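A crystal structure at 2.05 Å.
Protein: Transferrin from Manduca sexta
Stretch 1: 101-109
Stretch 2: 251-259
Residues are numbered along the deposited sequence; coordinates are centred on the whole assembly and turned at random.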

ATOM      1  N   PRO A 101       1.919 -38.954 -14.437  1.00 28.13           N
ATOM      2  CA  PRO A 101       2.594 -39.081 -15.727  1.00 27.55           C
ATOM      3  C   PRO A 101       3.085 -37.724 -16.189  1.00 31.88           C
ATOM      4  O   PRO A 101       2.297 -36.880 -16.631  1.00 30.92           O
ATOM      5  N   ILE A 102       4.386 -37.492 -16.058  1.00 27.85           N
ATOM      6  CA  ILE A 102       4.957 -36.203 -16.413  1.00 33.92           C
ATOM      7  C   ILE A 102       6.438 -36.397 -16.663  1.00 27.68           C
ATOM      8  O   ILE A 102       7.114 -37.124 -15.935  1.00 32.40           O
ATOM      9  N   ASN A 103       6.932 -35.758 -17.717  1.00 31.32           N
ATOM     10  CA  ASN A 103       8.353 -35.811 -18.026  1.00 31.34           C
ATOM     11  C   ASN A 103       8.857 -34.473 -18.560  1.00 30.53           C
ATOM     12  O   ASN A 103       9.975 -34.412 -19.082  1.00 36.89           O
ATOM     13  N   ASN A 104       8.086 -33.397 -18.397  1.00 35.52           N
ATOM     14  CA  ASN A 104       8.410 -32.077 -18.924  1.00 26.11           C
ATOM     15  C   ASN A 104       7.521 -31.055 -18.222  1.00 24.54           C
ATOM     16  O   ASN A 104       6.349 -31.330 -17.973  1.00 24.32           O
ATOM     17  N   LEU A 105       8.065 -29.868 -17.919  1.00 25.38           N
ATOM     18  CA  LEU A 105       7.232 -28.906 -17.195  1.00 24.42           C
ATOM     19  C   LEU A 105       6.102 -28.350 -18.047  1.00 25.31           C
ATOM     20  O   LEU A 105       5.174 -27.756 -17.493  1.00 21.85           O
ATOM     21  N   ASP A 106       6.149 -28.533 -19.370  1.00 30.74           N
ATOM     22  CA  ASP A 106       4.998 -28.184 -20.189  1.00 25.76           C
ATOM     23  C   ASP A 106       3.762 -28.958 -19.753  1.00 20.24           C
ATOM     24  O   ASP A 106       2.635 -28.486 -19.921  1.00 28.84           O
ATOM     25  N   GLN A 107       3.954 -30.135 -19.198  1.00 23.51           N
ATOM     26  CA  GLN A 107       2.865 -31.000 -18.792  1.00 23.89           C
ATOM     27  C   GLN A 107       2.267 -30.610 -17.457  1.00 29.61           C
ATOM     28  O   GLN A 107       1.390 -31.319 -16.954  1.00 18.77           O
ATOM     29  N   LEU A 108       2.703 -29.494 -16.872  1.00 23.62           N
ATOM     30  CA  LEU A 108       1.966 -28.954 -15.740  1.00 22.58           C
ATOM     31  C   LEU A 108       0.634 -28.393 -16.194  1.00 23.16           C
ATOM     32  O   LEU A 108      -0.261 -28.191 -15.364  1.00 18.93           O
ATOM     33  N   LYS A 109       0.482 -28.193 -17.500  1.00 20.48           N
ATOM     34  CA  LYS A 109      -0.750 -27.646 -18.052  1.00 27.20           C
ATOM     35  C   LYS A 109      -1.898 -28.596 -17.780  1.00 21.47           C
ATOM     36  O   LYS A 109      -1.760 -29.810 -17.914  1.00 20.80           O
ATOM     37  N   TYR A 251       9.759 -34.435  -5.942  1.00 21.57           N
ATOM     38  CA  TYR A 251       9.957 -33.138  -6.544  1.00 23.41           C
ATOM     39  C   TYR A 251       9.924 -33.331  -8.048  1.00 24.20           C
ATOM     40  O   TYR A 251      10.396 -34.339  -8.565  1.00 22.76           O
ATOM     41  N   LEU A 252       9.373 -32.360  -8.753  1.00 23.58           N
ATOM     42  CA  LEU A 252       9.492 -32.287 -10.196  1.00 23.05           C
ATOM     43  C   LEU A 252      10.571 -31.254 -10.508  1.00 32.43           C
ATOM     44  O   LEU A 252      10.486 -30.102 -10.057  1.00 22.43           O
ATOM     45  N   CYS A 253      11.603 -31.681 -11.239  1.00 24.47           N
ATOM     46  CA  CYS A 253      12.750 -30.844 -11.564  1.00 19.54           C
ATOM     47  C   CYS A 253      12.561 -30.145 -12.911  1.00 26.08           C
ATOM     48  O   CYS A 253      11.762 -30.570 -13.750  1.00 29.42           O
ATOM     49  N   VAL A 254      13.285 -29.031 -13.105  1.00 20.05           N
ATOM     50  CA  VAL A 254      13.182 -28.329 -14.392  1.00 23.07           C
ATOM     51  C   VAL A 254      13.503 -29.283 -15.539  1.00 22.63           C
ATOM     52  O   VAL A 254      12.947 -29.161 -16.633  1.00 33.55           O
ATOM     53  N   ASP A 255      14.419 -30.223 -15.317  1.00 34.78           N
ATOM     54  CA  ASP A 255      14.666 -31.383 -16.176  1.00 38.53           C
ATOM     55  C   ASP A 255      13.402 -31.963 -16.813  1.00 37.91           C
ATOM     56  O   ASP A 255      13.434 -32.516 -17.921  1.00 37.30           O
ATOM     57  N   GLY A 256      12.279 -31.849 -16.115  1.00 27.77           N
ATOM     58  CA  GLY A 256      11.151 -32.706 -16.337  1.00 28.50           C
ATOM     59  C   GLY A 256      11.239 -34.014 -15.590  1.00 24.07           C
ATOM     60  O   GLY A 256      10.276 -34.784 -15.615  1.00 34.88           O
ATOM     61  N   SER A 257      12.370 -34.292 -14.941  1.00 27.09           N
ATOM     62  CA  SER A 257      12.578 -35.514 -14.185  1.00 29.21           C
ATOM     63  C   SER A 257      11.972 -35.383 -12.793  1.00 27.48           C
ATOM     64  O   SER A 257      11.580 -34.305 -12.356  1.00 18.97           O
ATOM     65  N   LYS A 258      11.871 -36.510 -12.111  1.00 19.96           N
ATOM     66  CA  LYS A 258      11.468 -36.556 -10.717  1.00 24.90           C
ATOM     67  C   LYS A 258      12.692 -36.863  -9.869  1.00 25.16           C
ATOM     68  O   LYS A 258      13.647 -37.492 -10.332  1.00 38.84           O
ATOM     69  N   ALA A 259      12.686 -36.351  -8.647  1.00 28.68           N
ATOM     70  CA  ALA A 259      13.721 -36.606  -7.661  1.00 34.85           C
ATOM     71  C   ALA A 259      13.051 -36.937  -6.337  1.00 31.25           C
ATOM     72  O   ALA A 259      12.000 -36.366  -6.021  1.00 28.66           O
TER

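Two segments distant in sequence can be joined without a single direct hydrogen bond, provided that apolar side chains, close backbone approach and bridging water share the task. Residues 101-109 and 251-259 of Manduca sexta transferrin illustrate the principle, burying 399 Å² between them.

The apolar component centres on L252, whose CA-to-CB bond points toward the first stretch. With chi1 t and chi2 p, it brings one methyl, CD2, against three residues: L252 CD2 lies 3.5 Å from I102 CD1, 3.4 Å from L105 CD2 and 3.7 Å from L108 CD2. I102 also points toward its partner, in the t,t rotamer. L105 and L108, both m,t, leave the 3-10 segment sideways, yet their ends come nearer. L105 reaches further along the loop as well, its CD1 lying 4.2 Å from V254 CG1, although V254 itself points away.

Where the backbones come closest, the side chains withdraw. N103 and N104 point away, and G256 has none. The CA atoms of N104 and G256 are 3.8 Å apart, and paired CA-H...O contacts join N103 CA to G256 O (3.3 Å) and G256 CA to N103 O (3.4 Å). A CB on G256 would clash with N103 O and N104 CA; its backbone angles independently call for glycine.

Polar side chains mainly brace their own stretch. Q107 OE1 accepts from N103 N at 2.8 Å, and N104 OD1 from D106 N, also at 2.8 Å, both within the turn that includes L105. Water 2 bridges the stretches, accepting from L105 N (3.2 Å) and donating to V254 O (2.5 Å). Extended K258 (m,t,t,t) lays CE 3.8 Å from I102 CG2, while water 1 weakly links K258 NZ (3.1 Å) to I102 O (3.3 Å).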

ATOM      1  CB  PRO A 101       1.505 -39.651 -16.636  1.00 35.13           C
ATOM      2  CG  PRO A 101       0.261 -39.136 -16.070  1.00 42.50           C
ATOM      3  CD  PRO A 101       0.458 -38.968 -14.594  1.00 29.33           C
ATOM      4  CB  ILE A 102       4.691 -35.151 -15.311  1.00 34.21           C
ATOM      5  CG1 ILE A 102       5.115 -33.774 -15.797  1.00 33.57           C
ATOM      6  CG2 ILE A 102       5.435 -35.484 -14.016  1.00 31.75           C
ATOM      7  CD1 ILE A 102       4.564 -32.649 -14.935  1.00 28.64           C
ATOM      8  CB  ASN A 103       8.647 -36.944 -19.028  1.00 38.84           C
ATOM      9  CG  ASN A 103       8.132 -38.304 -18.552  1.00 51.37           C
ATOM     10  OD1 ASN A 103       7.056 -38.755 -18.963  1.00 52.87           O
ATOM     11  ND2 ASN A 103       8.896 -38.959 -17.674  1.00 50.14           N
ATOM     12  CB  ASN A 104       8.191 -32.035 -20.446  1.00 28.99           C
ATOM     13  CG  ASN A 104       8.738 -30.757 -21.096  1.00 31.01           C
ATOM     14  OD1 ASN A 104       8.239 -29.652 -20.856  1.00 24.56           O
ATOM     15  ND2 ASN A 104       9.749 -30.918 -21.952  1.00 32.80           N
ATOM     16  CB  LEU A 105       8.050 -27.736 -16.635  1.00 26.84           C
ATOM     17  CG  LEU A 105       9.227 -28.065 -15.721  1.00 29.65           C
ATOM     18  CD1 LEU A 105       9.802 -26.758 -15.235  1.00 35.07           C
ATOM     19  CD2 LEU A 105       8.816 -28.932 -14.564  1.00 24.37           C
ATOM     20  CB  ASP A 106       5.295 -28.461 -21.659  1.00 23.76           C
ATOM     21  CG  ASP A 106       6.244 -27.461 -22.256  1.00 26.75           C
ATOM     22  OD1 ASP A 106       6.685 -26.561 -21.519  1.00 33.17           O
ATOM     23  OD2 ASP A 106       6.551 -27.568 -23.463  1.00 39.27           O
ATOM     24  CB  GLN A 107       3.366 -32.439 -18.775  1.00 25.42           C
ATOM     25  CG  GLN A 107       3.644 -32.941 -20.204  1.00 30.36           C
ATOM     26  CD  GLN A 107       4.651 -34.053 -20.249  1.00 30.08           C
ATOM     27  OE1 GLN A 107       4.769 -34.832 -19.312  1.00 38.81           O
ATOM     28  NE2 GLN A 107       5.397 -34.130 -21.342  1.00 48.45           N
ATOM     29  CB  LEU A 108       2.789 -27.881 -15.016  1.00 21.15           C
ATOM     30  CG  LEU A 108       3.982 -28.441 -14.212  1.00 22.45           C
ATOM     31  CD1 LEU A 108       4.786 -27.324 -13.573  1.00 27.62           C
ATOM     32  CD2 LEU A 108       3.524 -29.464 -13.146  1.00 22.99           C
ATOM     33  CB  LYS A 109      -0.630 -27.430 -19.566  1.00 21.43           C
ATOM     34  CG  LYS A 109      -1.937 -26.905 -20.231  1.00 23.76           C
ATOM     35  CD  LYS A 109      -1.784 -26.802 -21.755  1.00 38.17           C
ATOM     36  CE  LYS A 109      -2.385 -25.498 -22.360  1.00 46.40           C
ATOM     37  NZ  LYS A 109      -3.850 -25.307 -22.093  1.00 39.08           N
ATOM     38  CB  TYR A 251      11.286 -32.516  -6.139  1.00 22.61           C
ATOM     39  CG  TYR A 251      11.501 -32.316  -4.676  1.00 16.84           C
ATOM     40  CD1 TYR A 251      10.722 -31.445  -3.939  1.00 21.70           C
ATOM     41  CD2 TYR A 251      12.546 -32.952  -4.039  1.00 26.29           C
ATOM     42  CE1 TYR A 251      10.951 -31.260  -2.589  1.00 23.71           C
ATOM     43  CE2 TYR A 251      12.788 -32.772  -2.716  1.00 23.61           C
ATOM     44  CZ  TYR A 251      11.995 -31.929  -1.985  1.00 19.00           C
ATOM     45  OH  TYR A 251      12.269 -31.769  -0.649  1.00 20.29           O
ATOM     46  CB  LEU A 252       8.149 -31.920 -10.824  1.00 18.66           C
ATOM     47  CG  LEU A 252       8.140 -31.734 -12.341  1.00 27.81           C
ATOM     48  CD1 LEU A 252       8.344 -33.050 -13.080  1.00 23.80           C
ATOM     49  CD2 LEU A 252       6.832 -31.071 -12.802  1.00 27.10           C
ATOM     50  CB  CYS A 253      14.024 -31.686 -11.567  1.00 23.06           C
ATOM     51  SG  CYS A 253      14.201 -32.754 -10.102  1.00 31.51           S
ATOM     52  CB  VAL A 254      14.089 -27.079 -14.434  1.00 34.97           C
ATOM     53  CG1 VAL A 254      13.929 -26.329 -15.793  1.00 43.88           C
ATOM     54  CG2 VAL A 254      13.768 -26.150 -13.297  1.00 32.93           C
ATOM     55  CB  ASP A 255      15.343 -32.465 -15.312  1.00 27.33           C
ATOM     56  CG  ASP A 255      16.560 -33.056 -15.951  1.00 42.78           C
ATOM     57  OD1 ASP A 255      16.672 -33.016 -17.192  1.00 65.20           O
ATOM     58  OD2 ASP A 255      17.409 -33.576 -15.201  1.00 54.83           O
ATOM     59  CB  SER A 257      14.070 -35.843 -14.077  1.00 35.00           C
ATOM     60  OG  SER A 257      14.798 -34.836 -13.390  1.00 33.06           O
ATOM     61  CB  LYS A 258      10.374 -37.603 -10.496  1.00 28.40           C
ATOM     62  CG  LYS A 258       9.110 -37.279 -11.274  1.00 29.99           C
ATOM     63  CD  LYS A 258       8.048 -38.304 -11.040  1.00 29.98           C
ATOM     64  CE  LYS A 258       7.100 -38.335 -12.172  1.00 26.62           C
ATOM     65  NZ  LYS A 258       6.214 -39.549 -12.135  1.00 31.82           N
ATOM     66  CB  ALA A 259      14.634 -35.388  -7.479  1.00 35.31           C
TER
HETATM   67  O   HOH W   1       7.852 -40.153 -14.743  1.00 39.18           O
HETATM   68  O   HOH W   2      11.185 -29.752 -18.366  1.00 27.09           O